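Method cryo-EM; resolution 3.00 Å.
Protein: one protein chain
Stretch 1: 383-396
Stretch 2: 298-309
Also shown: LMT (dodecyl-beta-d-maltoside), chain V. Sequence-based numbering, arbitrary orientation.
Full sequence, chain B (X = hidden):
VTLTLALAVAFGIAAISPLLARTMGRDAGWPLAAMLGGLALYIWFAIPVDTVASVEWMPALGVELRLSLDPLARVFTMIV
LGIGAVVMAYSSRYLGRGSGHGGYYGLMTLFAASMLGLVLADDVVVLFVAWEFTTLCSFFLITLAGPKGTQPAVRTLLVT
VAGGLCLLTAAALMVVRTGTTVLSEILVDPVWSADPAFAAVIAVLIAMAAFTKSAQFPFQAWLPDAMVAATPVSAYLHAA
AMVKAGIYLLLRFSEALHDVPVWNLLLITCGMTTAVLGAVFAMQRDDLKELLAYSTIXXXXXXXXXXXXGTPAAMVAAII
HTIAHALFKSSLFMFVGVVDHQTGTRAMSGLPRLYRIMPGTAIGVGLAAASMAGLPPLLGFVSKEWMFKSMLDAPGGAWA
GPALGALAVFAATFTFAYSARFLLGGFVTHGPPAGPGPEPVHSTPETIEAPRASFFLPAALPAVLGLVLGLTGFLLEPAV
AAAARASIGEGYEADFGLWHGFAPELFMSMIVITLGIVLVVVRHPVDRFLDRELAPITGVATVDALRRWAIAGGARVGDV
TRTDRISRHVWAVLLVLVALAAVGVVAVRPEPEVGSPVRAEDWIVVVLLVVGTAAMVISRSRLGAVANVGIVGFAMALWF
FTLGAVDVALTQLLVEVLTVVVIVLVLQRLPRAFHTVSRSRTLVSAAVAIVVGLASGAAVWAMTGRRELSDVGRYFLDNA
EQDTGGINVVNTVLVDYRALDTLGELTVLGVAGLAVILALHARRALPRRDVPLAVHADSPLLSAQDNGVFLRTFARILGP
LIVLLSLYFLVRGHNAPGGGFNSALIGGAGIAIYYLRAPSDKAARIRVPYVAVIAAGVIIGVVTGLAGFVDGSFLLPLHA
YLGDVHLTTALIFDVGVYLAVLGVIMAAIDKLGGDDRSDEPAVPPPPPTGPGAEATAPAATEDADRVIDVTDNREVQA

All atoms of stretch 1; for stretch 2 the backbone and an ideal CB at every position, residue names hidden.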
# COMPACT_ATOMS: atom_id res chain seq x y z
N SER B 383 38.65 -46.80 14.08
CA SER B 383 38.17 -45.71 13.24
C SER B 383 39.19 -44.58 13.17
O SER B 383 39.39 -43.99 12.10
CB SER B 383 36.84 -45.20 13.78
OG SER B 383 36.38 -44.11 13.01
N LYS B 384 39.85 -44.26 14.28
CA LYS B 384 40.83 -43.18 14.26
C LYS B 384 42.06 -43.57 13.46
O LYS B 384 42.62 -42.74 12.72
CB LYS B 384 41.22 -42.79 15.69
CG LYS B 384 40.27 -41.80 16.34
CD LYS B 384 40.90 -40.42 16.42
CE LYS B 384 40.10 -39.51 17.33
NZ LYS B 384 38.71 -39.32 16.85
N GLU B 385 42.51 -44.82 13.57
CA GLU B 385 43.65 -45.24 12.77
C GLU B 385 43.28 -45.36 11.30
O GLU B 385 44.13 -45.12 10.43
CB GLU B 385 44.22 -46.56 13.30
CG GLU B 385 43.40 -47.79 13.00
CD GLU B 385 44.17 -49.08 13.24
OE1 GLU B 385 43.60 -50.17 13.03
OE2 GLU B 385 45.35 -48.99 13.64
N TRP B 386 42.02 -45.66 10.99
CA TRP B 386 41.57 -45.61 9.61
C TRP B 386 41.58 -44.18 9.09
O TRP B 386 41.99 -43.92 7.95
CB TRP B 386 40.17 -46.21 9.49
CG TRP B 386 40.16 -47.55 8.84
CD1 TRP B 386 40.23 -48.75 9.47
CD2 TRP B 386 40.09 -47.82 7.44
NE1 TRP B 386 40.21 -49.77 8.54
CE2 TRP B 386 40.12 -49.22 7.29
CE3 TRP B 386 40.00 -47.02 6.30
CZ2 TRP B 386 40.06 -49.83 6.04
CZ3 TRP B 386 39.94 -47.63 5.07
CH2 TRP B 386 39.97 -49.02 4.95
N MET B 387 41.14 -43.22 9.91
CA MET B 387 41.19 -41.82 9.52
C MET B 387 42.63 -41.37 9.28
O MET B 387 42.90 -40.63 8.33
CB MET B 387 40.54 -40.96 10.60
CG MET B 387 40.53 -39.48 10.28
SD MET B 387 39.33 -38.62 11.30
CE MET B 387 37.96 -39.76 11.19
N PHE B 388 43.55 -41.81 10.12
CA PHE B 388 44.96 -41.46 9.94
C PHE B 388 45.52 -42.09 8.67
O PHE B 388 46.26 -41.44 7.92
CB PHE B 388 45.77 -41.87 11.16
CG PHE B 388 45.44 -41.10 12.39
CD1 PHE B 388 45.09 -39.76 12.32
CD2 PHE B 388 45.48 -41.70 13.64
CE1 PHE B 388 44.79 -39.05 13.45
CE2 PHE B 388 45.18 -40.99 14.78
CZ PHE B 388 44.83 -39.66 14.68
N LYS B 389 45.20 -43.36 8.42
CA LYS B 389 45.62 -44.01 7.18
C LYS B 389 45.06 -43.29 5.96
O LYS B 389 45.72 -43.23 4.92
CB LYS B 389 45.17 -45.47 7.20
CG LYS B 389 44.87 -46.09 5.85
CD LYS B 389 44.42 -47.53 6.02
CE LYS B 389 43.82 -48.08 4.74
NZ LYS B 389 44.75 -47.94 3.59
N SER B 390 43.85 -42.74 6.08
CA SER B 390 43.26 -42.01 4.96
C SER B 390 43.95 -40.67 4.74
O SER B 390 44.30 -40.32 3.61
CB SER B 390 41.77 -41.81 5.20
OG SER B 390 41.19 -41.07 4.15
N MET B 391 44.14 -39.90 5.81
CA MET B 391 44.70 -38.56 5.69
C MET B 391 46.14 -38.55 5.20
O MET B 391 46.61 -37.51 4.73
CB MET B 391 44.61 -37.83 7.03
CG MET B 391 43.22 -37.33 7.38
SD MET B 391 43.14 -36.63 9.03
CE MET B 391 41.44 -36.07 9.07
N LEU B 392 46.84 -39.68 5.29
CA LEU B 392 48.25 -39.70 4.90
C LEU B 392 48.44 -39.54 3.40
O LEU B 392 49.54 -39.17 2.96
CB LEU B 392 48.90 -41.01 5.35
CG LEU B 392 49.35 -41.05 6.81
CD1 LEU B 392 50.41 -42.11 6.99
CD2 LEU B 392 49.86 -39.70 7.27
N ASP B 393 47.41 -39.79 2.59
CA ASP B 393 47.47 -39.61 1.15
C ASP B 393 46.52 -38.51 0.70
O ASP B 393 45.88 -38.61 -0.35
CB ASP B 393 47.18 -40.92 0.42
CG ASP B 393 45.91 -41.60 0.91
OD1 ASP B 393 44.83 -40.99 0.82
OD2 ASP B 393 46.00 -42.75 1.39
N ALA B 394 46.42 -37.45 1.50
CA ALA B 394 45.57 -36.33 1.16
C ALA B 394 46.08 -35.63 -0.09
O ALA B 394 47.28 -35.69 -0.40
CB ALA B 394 45.50 -35.34 2.32
N PRO B 395 45.21 -34.96 -0.84
CA PRO B 395 45.66 -34.23 -2.03
C PRO B 395 46.49 -33.01 -1.69
O PRO B 395 46.73 -32.72 -0.52
CB PRO B 395 44.35 -33.84 -2.72
CG PRO B 395 43.35 -33.80 -1.62
CD PRO B 395 43.74 -34.91 -0.69
N GLY B 396 46.94 -32.29 -2.71
CA GLY B 396 47.75 -31.11 -2.52
C GLY B 396 49.24 -31.31 -2.70
O GLY B 396 50.01 -30.42 -2.34
N UNK B 298 34.93 -30.91 17.44
CA UNK B 298 36.22 -31.43 16.98
C UNK B 298 36.05 -32.76 16.25
O UNK B 298 36.76 -33.03 15.28
CB UNK B 298 37.18 -31.60 18.16
N UNK B 299 35.12 -33.60 16.70
CA UNK B 299 34.89 -34.87 16.01
C UNK B 299 34.31 -34.64 14.62
O UNK B 299 34.75 -35.27 13.65
CB UNK B 299 33.95 -35.76 16.83
N UNK B 300 33.33 -33.75 14.50
CA UNK B 300 32.80 -33.41 13.18
C UNK B 300 33.88 -32.78 12.31
O UNK B 300 33.86 -32.96 11.09
CB UNK B 300 31.61 -32.46 13.31
N UNK B 301 34.81 -32.04 12.91
CA UNK B 301 35.91 -31.49 12.13
C UNK B 301 36.83 -32.56 11.59
O UNK B 301 37.22 -32.53 10.41
CB UNK B 301 36.72 -30.50 12.98
N UNK B 302 37.21 -33.52 12.44
CA UNK B 302 37.92 -34.70 11.98
C UNK B 302 37.20 -35.35 10.81
O UNK B 302 37.82 -35.69 9.79
CB UNK B 302 38.08 -35.70 13.12
N UNK B 303 35.89 -35.52 10.94
CA UNK B 303 35.11 -36.21 9.92
C UNK B 303 35.10 -35.45 8.61
O UNK B 303 35.31 -36.04 7.54
CB UNK B 303 33.68 -36.43 10.40
N UNK B 304 34.86 -34.14 8.65
CA UNK B 304 34.79 -33.39 7.41
C UNK B 304 36.17 -33.27 6.78
O UNK B 304 36.30 -33.19 5.55
CB UNK B 304 34.19 -32.00 7.65
N UNK B 305 37.23 -33.30 7.59
CA UNK B 305 38.57 -33.29 7.03
C UNK B 305 38.86 -34.59 6.29
O UNK B 305 39.30 -34.58 5.13
CB UNK B 305 39.61 -33.06 8.13
N UNK B 306 38.60 -35.73 6.93
CA UNK B 306 38.85 -37.00 6.24
C UNK B 306 37.86 -37.23 5.11
O UNK B 306 38.10 -38.11 4.28
CB UNK B 306 38.78 -38.16 7.23
N UNK B 307 36.77 -36.47 5.05
CA UNK B 307 35.92 -36.49 3.87
C UNK B 307 36.55 -35.67 2.75
O UNK B 307 36.62 -36.11 1.60
CB UNK B 307 34.52 -35.96 4.20
N UNK B 308 37.03 -34.47 3.08
CA UNK B 308 37.70 -33.63 2.11
C UNK B 308 38.96 -34.24 1.55
O UNK B 308 39.43 -33.80 0.50
CB UNK B 308 38.03 -32.28 2.74
N UNK B 309 39.53 -35.24 2.23
CA UNK B 309 40.60 -36.02 1.61
C UNK B 309 40.15 -36.56 0.26
O UNK B 309 40.88 -36.51 -0.73
CB UNK B 309 41.03 -37.17 2.52
C1 LMT V . 46.36 -32.17 -7.02
C2 LMT V . 45.16 -31.53 -6.39
C3 LMT V . 45.40 -30.27 -5.63
C4 LMT V . 44.25 -30.09 -4.68
C5 LMT V . 44.55 -28.99 -3.71
C6 LMT V . 44.08 -29.32 -2.33
C7 LMT V . 44.82 -28.48 -1.33
C8 LMT V . 44.63 -29.07 0.03
C9 LMT V . 45.72 -28.75 0.99
C10 LMT V . 45.51 -29.59 2.21
C11 LMT V . 46.58 -29.38 3.23
C12 LMT V . 46.07 -28.68 4.44

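The two helices run at 38° between their N-to-C directions and approach to 9.6 Å at their axes, a spacing that side chains must fill.

Position 298 has nothing of stretch 1 within 5.5 Å of its ideal CB, so the visible atoms leave the choice wide; it is Ser 298.

Position 299 also lacks a neighbour at CB, and its CA-to-CB bond points sideways. Stretch 1 nevertheless offers the ammonium of Lys 384, which a long side chain with an oxygen acceptor could reach, Glu or Gln. The residue is Gln 299, whose m, m conformation brings OE1 within 3.0 Å of Lys 384 NZ, a hydrogen bond donated by the lysine.

Positions 300 and 301 are out of reach, with helical backbone angles that do not demand glycine. They hold Leu 300 and Gly 301.

At position 302 CB points toward stretch 1, 3.7 Å from Met 387 SD and 5.3 Å from Met 391 CE, with Lys 384 NZ at 5.2 Å. A large apolar or aromatic group would suit. Phe 302 is found: Met 387 SD lies 4.5 Å from the centroid of the Phe 302 ring, 44° off its normal, while Met 391 CE sits at the ring edge, 4.2 Å from Phe 302 CD1.

Position 303 points away, and Met 387 CE is 5.5 Å from its CB; a branched apolar chain could turn back. Leu 303 does, its CD2 coming 4.4 Å from Met 387 CE. Position 304, also directed away, is Val 304.

Position 305 points sideways with Met 391 CE only 3.6 Å from the ideal CB, so a small residue such as Ala or Ser fits readily, although a longer chain might be directed elsewhere. Ala 305 packs its deposited CB 3.7 Å from Met 391 CE.

At position 306 CA-to-CB points toward stretch 1, and the ideal CB is 3.8 Å from Met 387 CG, 3.9 Å from Met 391 CE and 4.9 Å from Ser 390 OG. Val, Thr or Ser would serve. In Thr 306 CG2 meets Met 387 CE at 3.6 Å; OG1 stays 3.7 Å from Ser 390 OG, with no hydrogen bond assigned.

Positions 307 and 308, pointing away and sideways, have no neighbour at CB; they are Ile 307 and Gly 308.

Position 309 lies beside the turn from Met 391 to Ala 394, its CA 5.0 Å from that of Ala 394. A compact branched apolar chain would fill this space. Val 309 has the largest covered area in its stretch: CG2 is 4.0 Å from Met 391 CG and from Ala 394 CB, and CG1 is 3.7 Å from Ser 390 O.

Stretch 2, residues 298-309: SQLGFLVATIGV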
# COMPACT_ATOMS: atom_id res chain seq x y z
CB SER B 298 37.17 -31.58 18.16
OG SER B 298 38.41 -32.13 17.74
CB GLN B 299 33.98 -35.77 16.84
CG GLN B 299 34.57 -36.17 18.18
CD GLN B 299 35.95 -36.77 18.04
OE1 GLN B 299 36.15 -37.74 17.32
NE2 GLN B 299 36.92 -36.18 18.74
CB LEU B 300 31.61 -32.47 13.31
CG LEU B 300 30.45 -32.88 14.21
CD1 LEU B 300 29.65 -31.65 14.59
CD2 LEU B 300 29.56 -33.91 13.55
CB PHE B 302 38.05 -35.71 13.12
CG PHE B 302 39.38 -35.68 13.81
CD1 PHE B 302 40.54 -35.50 13.09
CD2 PHE B 302 39.46 -35.86 15.18
CE1 PHE B 302 41.76 -35.49 13.73
CE2 PHE B 302 40.68 -35.85 15.82
CZ PHE B 302 41.83 -35.66 15.09
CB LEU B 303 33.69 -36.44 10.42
CG LEU B 303 33.58 -37.72 11.24
CD1 LEU B 303 32.27 -37.80 11.98
CD2 LEU B 303 33.74 -38.90 10.32
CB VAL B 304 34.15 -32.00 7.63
CG1 VAL B 304 32.67 -32.14 7.92
CG2 VAL B 304 34.87 -31.25 8.71
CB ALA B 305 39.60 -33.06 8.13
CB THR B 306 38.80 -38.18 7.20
OG1 THR B 306 38.87 -39.39 6.44
CG2 THR B 306 37.52 -38.19 7.97
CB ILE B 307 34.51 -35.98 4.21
CG1 ILE B 307 33.69 -37.09 4.87
CG2 ILE B 307 33.80 -35.48 2.97
CD1 ILE B 307 32.38 -36.61 5.43
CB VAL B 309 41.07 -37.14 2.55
CG1 VAL B 309 41.86 -38.18 1.79
CG2 VAL B 309 41.89 -36.57 3.68
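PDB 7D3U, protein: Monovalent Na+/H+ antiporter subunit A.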